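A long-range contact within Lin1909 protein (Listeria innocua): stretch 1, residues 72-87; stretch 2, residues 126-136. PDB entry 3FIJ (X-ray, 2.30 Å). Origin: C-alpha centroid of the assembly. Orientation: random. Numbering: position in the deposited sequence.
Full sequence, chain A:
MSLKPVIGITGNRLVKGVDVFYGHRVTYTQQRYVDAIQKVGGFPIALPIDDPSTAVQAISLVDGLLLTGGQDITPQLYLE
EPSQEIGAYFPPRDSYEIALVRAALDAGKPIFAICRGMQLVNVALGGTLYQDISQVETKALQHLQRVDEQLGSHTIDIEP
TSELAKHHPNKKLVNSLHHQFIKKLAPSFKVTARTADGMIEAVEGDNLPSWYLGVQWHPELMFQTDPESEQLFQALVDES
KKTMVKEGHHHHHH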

# COMPACT_ATOMS: atom_id res chain seq x y z
N ASP A 72 -8.22 -23.70 -7.12
CA ASP A 72 -8.63 -25.05 -6.73
C ASP A 72 -9.90 -25.39 -7.51
O ASP A 72 -10.66 -24.51 -7.88
CB ASP A 72 -8.93 -25.10 -5.23
CG ASP A 72 -7.76 -24.67 -4.38
OD1 ASP A 72 -6.61 -24.77 -4.87
OD2 ASP A 72 -7.98 -24.23 -3.23
N ILE A 73 -10.11 -26.68 -7.75
CA ILE A 73 -11.28 -27.15 -8.47
C ILE A 73 -12.46 -27.17 -7.50
O ILE A 73 -12.30 -27.55 -6.34
CB ILE A 73 -11.02 -28.55 -9.02
CG1 ILE A 73 -9.97 -28.46 -10.14
CG2 ILE A 73 -12.32 -29.17 -9.49
CD1 ILE A 73 -8.97 -29.59 -10.13
N THR A 74 -13.64 -26.78 -7.98
CA THR A 74 -14.80 -26.75 -7.10
C THR A 74 -14.97 -28.15 -6.53
O THR A 74 -15.00 -29.13 -7.27
CB THR A 74 -16.09 -26.30 -7.84
OG1 THR A 74 -16.73 -27.43 -8.43
CG2 THR A 74 -15.75 -25.28 -8.92
N PRO A 75 -15.07 -28.24 -5.20
CA PRO A 75 -15.22 -29.52 -4.50
C PRO A 75 -16.44 -30.34 -4.92
O PRO A 75 -16.38 -31.56 -5.00
CB PRO A 75 -15.24 -29.10 -3.02
CG PRO A 75 -15.79 -27.70 -3.05
CD PRO A 75 -15.14 -27.10 -4.27
N GLN A 76 -17.53 -29.64 -5.20
CA GLN A 76 -18.77 -30.28 -5.63
C GLN A 76 -18.51 -31.24 -6.79
O GLN A 76 -19.17 -32.27 -6.91
CB GLN A 76 -19.75 -29.19 -6.07
CG GLN A 76 -19.65 -27.93 -5.22
CD GLN A 76 -20.28 -28.11 -3.87
OE1 GLN A 76 -20.55 -29.23 -3.47
NE2 GLN A 76 -20.51 -27.01 -3.16
N LEU A 77 -17.54 -30.90 -7.63
CA LEU A 77 -17.18 -31.73 -8.78
C LEU A 77 -16.69 -33.12 -8.39
O LEU A 77 -16.76 -34.05 -9.20
CB LEU A 77 -16.13 -31.03 -9.65
CG LEU A 77 -16.69 -30.26 -10.85
CD1 LEU A 77 -17.68 -29.23 -10.38
CD2 LEU A 77 -15.56 -29.61 -11.62
N TYR A 78 -16.19 -33.29 -7.17
CA TYR A 78 -15.78 -34.62 -6.75
C TYR A 78 -16.55 -35.09 -5.50
O TYR A 78 -16.04 -35.83 -4.66
CB TYR A 78 -14.25 -34.75 -6.61
CG TYR A 78 -13.52 -33.69 -5.80
CD1 TYR A 78 -13.18 -33.92 -4.47
CD2 TYR A 78 -13.15 -32.47 -6.37
CE1 TYR A 78 -12.49 -32.97 -3.73
CE2 TYR A 78 -12.46 -31.51 -5.63
CZ TYR A 78 -12.13 -31.77 -4.31
OH TYR A 78 -11.46 -30.83 -3.54
N LEU A 79 -17.79 -34.63 -5.43
CA LEU A 79 -18.73 -35.01 -4.36
C LEU A 79 -18.35 -34.66 -2.93
O LEU A 79 -18.54 -35.46 -2.02
CB LEU A 79 -19.01 -36.51 -4.46
CG LEU A 79 -19.35 -36.96 -5.88
CD1 LEU A 79 -19.50 -38.48 -5.91
CD2 LEU A 79 -20.62 -36.27 -6.35
N GLU A 80 -17.82 -33.46 -2.73
CA GLU A 80 -17.43 -33.02 -1.40
C GLU A 80 -17.88 -31.58 -1.22
O GLU A 80 -17.89 -30.81 -2.18
CB GLU A 80 -15.90 -33.09 -1.22
CG GLU A 80 -15.32 -34.48 -1.03
CD GLU A 80 -13.80 -34.51 -0.76
OE1 GLU A 80 -13.29 -33.63 -0.03
OE2 GLU A 80 -13.12 -35.43 -1.26
N GLU A 81 -18.29 -31.22 -0.01
CA GLU A 81 -18.67 -29.84 0.24
C GLU A 81 -17.36 -29.13 0.62
O GLU A 81 -16.39 -29.79 1.00
CB GLU A 81 -19.72 -29.75 1.35
CG GLU A 81 -21.16 -30.04 0.87
CD GLU A 81 -21.75 -28.96 -0.05
OE1 GLU A 81 -22.10 -29.27 -1.21
OE2 GLU A 81 -21.86 -27.79 0.37
N PRO A 82 -17.30 -27.80 0.51
CA PRO A 82 -16.08 -27.05 0.84
C PRO A 82 -15.61 -26.99 2.30
O PRO A 82 -16.34 -26.53 3.18
CB PRO A 82 -16.38 -25.66 0.30
CG PRO A 82 -17.87 -25.54 0.46
CD PRO A 82 -18.34 -26.90 -0.04
N SER A 83 -14.39 -27.47 2.52
CA SER A 83 -13.74 -27.46 3.83
C SER A 83 -13.33 -26.03 4.17
O SER A 83 -13.18 -25.20 3.28
CB SER A 83 -12.45 -28.29 3.81
OG SER A 83 -12.71 -29.65 3.55
N GLN A 84 -13.12 -25.77 5.45
CA GLN A 84 -12.70 -24.43 5.87
C GLN A 84 -11.37 -24.02 5.24
O GLN A 84 -11.15 -22.84 4.98
CB GLN A 84 -12.59 -24.35 7.40
CG GLN A 84 -13.92 -24.55 8.12
CD GLN A 84 -13.84 -24.35 9.62
OE1 GLN A 84 -14.41 -25.13 10.40
NE2 GLN A 84 -13.15 -23.30 10.05
N GLU A 85 -10.49 -24.98 4.96
CA GLU A 85 -9.21 -24.62 4.38
C GLU A 85 -9.08 -24.74 2.86
O GLU A 85 -7.97 -24.73 2.31
CB GLU A 85 -8.06 -25.38 5.08
CG GLU A 85 -8.35 -26.82 5.40
CD GLU A 85 -9.31 -26.99 6.57
OE1 GLU A 85 -10.16 -27.90 6.48
OE2 GLU A 85 -9.21 -26.24 7.57
N ILE A 86 -10.21 -24.84 2.16
CA ILE A 86 -10.18 -24.90 0.71
C ILE A 86 -9.96 -23.45 0.26
O ILE A 86 -10.28 -22.51 1.01
CB ILE A 86 -11.51 -25.43 0.12
CG1 ILE A 86 -11.31 -25.80 -1.36
CG2 ILE A 86 -12.60 -24.35 0.23
CD1 ILE A 86 -12.51 -26.50 -2.01
N GLY A 87 -9.41 -23.26 -0.93
CA GLY A 87 -9.18 -21.91 -1.41
C GLY A 87 -10.32 -21.47 -2.31
O GLY A 87 -11.43 -22.00 -2.23
N GLY A 126 -13.23 -39.02 -12.58
CA GLY A 126 -13.64 -39.76 -11.40
C GLY A 126 -12.73 -39.85 -10.20
O GLY A 126 -13.00 -40.65 -9.30
N GLY A 127 -11.66 -39.06 -10.15
CA GLY A 127 -10.76 -39.12 -9.01
C GLY A 127 -11.15 -38.09 -7.96
O GLY A 127 -12.16 -37.42 -8.12
N THR A 128 -10.37 -37.99 -6.89
CA THR A 128 -10.67 -37.01 -5.84
C THR A 128 -9.39 -36.28 -5.45
O THR A 128 -8.30 -36.65 -5.88
CB THR A 128 -11.28 -37.67 -4.57
OG1 THR A 128 -10.34 -38.57 -3.98
CG2 THR A 128 -12.55 -38.44 -4.93
N LEU A 129 -9.53 -35.25 -4.61
CA LEU A 129 -8.38 -34.47 -4.18
C LEU A 129 -8.42 -34.17 -2.68
O LEU A 129 -9.47 -34.21 -2.06
CB LEU A 129 -8.38 -33.12 -4.91
CG LEU A 129 -8.60 -33.08 -6.42
CD1 LEU A 129 -8.77 -31.62 -6.86
CD2 LEU A 129 -7.44 -33.74 -7.13
N TYR A 130 -7.25 -33.88 -2.11
CA TYR A 130 -7.20 -33.46 -0.71
C TYR A 130 -7.42 -31.96 -0.87
O TYR A 130 -6.75 -31.33 -1.69
CB TYR A 130 -5.81 -33.68 -0.09
CG TYR A 130 -5.50 -35.10 0.30
CD1 TYR A 130 -4.80 -35.94 -0.57
CD2 TYR A 130 -5.89 -35.61 1.55
CE1 TYR A 130 -4.50 -37.25 -0.21
CE2 TYR A 130 -5.60 -36.92 1.92
CZ TYR A 130 -4.91 -37.73 1.03
OH TYR A 130 -4.61 -39.02 1.38
N GLN A 131 -8.34 -31.38 -0.11
CA GLN A 131 -8.62 -29.96 -0.20
C GLN A 131 -7.51 -29.04 0.31
O GLN A 131 -7.42 -27.88 -0.11
CB GLN A 131 -9.94 -29.64 0.51
CG GLN A 131 -11.15 -30.12 -0.26
CD GLN A 131 -12.46 -29.66 0.34
OE1 GLN A 131 -12.56 -28.54 0.86
NE2 GLN A 131 -13.48 -30.50 0.24
N ASP A 132 -6.66 -29.55 1.21
CA ASP A 132 -5.55 -28.77 1.76
C ASP A 132 -4.45 -29.70 2.28
O ASP A 132 -4.72 -30.84 2.67
CB ASP A 132 -6.03 -27.85 2.89
CG ASP A 132 -4.91 -26.98 3.46
OD1 ASP A 132 -4.26 -26.24 2.68
OD2 ASP A 132 -4.67 -27.02 4.69
N ILE A 133 -3.22 -29.19 2.29
CA ILE A 133 -2.05 -29.94 2.75
C ILE A 133 -2.27 -30.38 4.19
O ILE A 133 -1.82 -31.45 4.60
CB ILE A 133 -0.75 -29.08 2.66
CG1 ILE A 133 -0.56 -28.55 1.23
CG2 ILE A 133 0.48 -29.91 3.03
CD1 ILE A 133 0.70 -27.66 1.03
N SER A 134 -3.00 -29.57 4.96
CA SER A 134 -3.27 -29.90 6.36
C SER A 134 -4.13 -31.15 6.54
O SER A 134 -4.23 -31.69 7.66
CB SER A 134 -3.97 -28.73 7.06
OG SER A 134 -5.37 -28.77 6.81
N GLN A 135 -4.74 -31.63 5.46
CA GLN A 135 -5.62 -32.79 5.54
C GLN A 135 -5.00 -34.15 5.21
O GLN A 135 -5.65 -35.19 5.39
CB GLN A 135 -6.84 -32.55 4.65
CG GLN A 135 -7.75 -31.42 5.16
CD GLN A 135 -8.68 -30.88 4.08
OE1 GLN A 135 -8.98 -31.56 3.10
NE2 GLN A 135 -9.14 -29.65 4.26
N VAL A 136 -3.76 -34.16 4.74
CA VAL A 136 -3.13 -35.43 4.41
C VAL A 136 -2.77 -36.12 5.72
O VAL A 136 -2.25 -35.49 6.64
CB VAL A 136 -1.86 -35.25 3.53
CG1 VAL A 136 -2.24 -34.58 2.21
CG2 VAL A 136 -0.83 -34.41 4.26

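What holds the two stretches together most firmly? Gln-131 is buried, its CA-to-CB bond directed toward stretch 1, and its amide bonds there through both ends. Gln-131 NE2 donates to Glu-80 OE1 and to the backbone Glu-81 O, each at 3.1 Å, so both amide hydrogens find an acceptor. Gln-131 OE1 accepts from Ser-83 N at 2.7 Å and, more weakly, from Ser-83 OG at 2.9 Å. A single neutral group thus satisfies backbone and side-chain partners in an irregular loop.

What supports this centre nearby? Gln-135 NE2 gives a weak hydrogen bond to Glu-85 OE1 (3.0 Å), while Glu-85 CG packs 3.6 Å from Asp-132 CB. Asp-132 OD2 accepts from both Ser-134 N and Ser-134 OG, at the start of the 3-10 segment 133-135.

Where does the apolar packing lie? Tyr-78 sets its ring against stretch 2, with Leu-129 N over one face and Gln-131 CG at the edge, 3.4 Å from Tyr-78 OH. Leu-129 CD1 lies 3.9 Å from both Tyr-78 CE2 and Ile-73 CD1, joining the three side chains.

How do the backbones run? Tyr-78 lies nearest Thr-128 and Ile-86 nearest Gln-131, their CA atoms 5.7 and 5.4 Å apart; between these pairs the chains advance in roughly the same sense. Every cross-stretch hydrogen bond uses a glutamine side chain, Gln-131 or Gln-135.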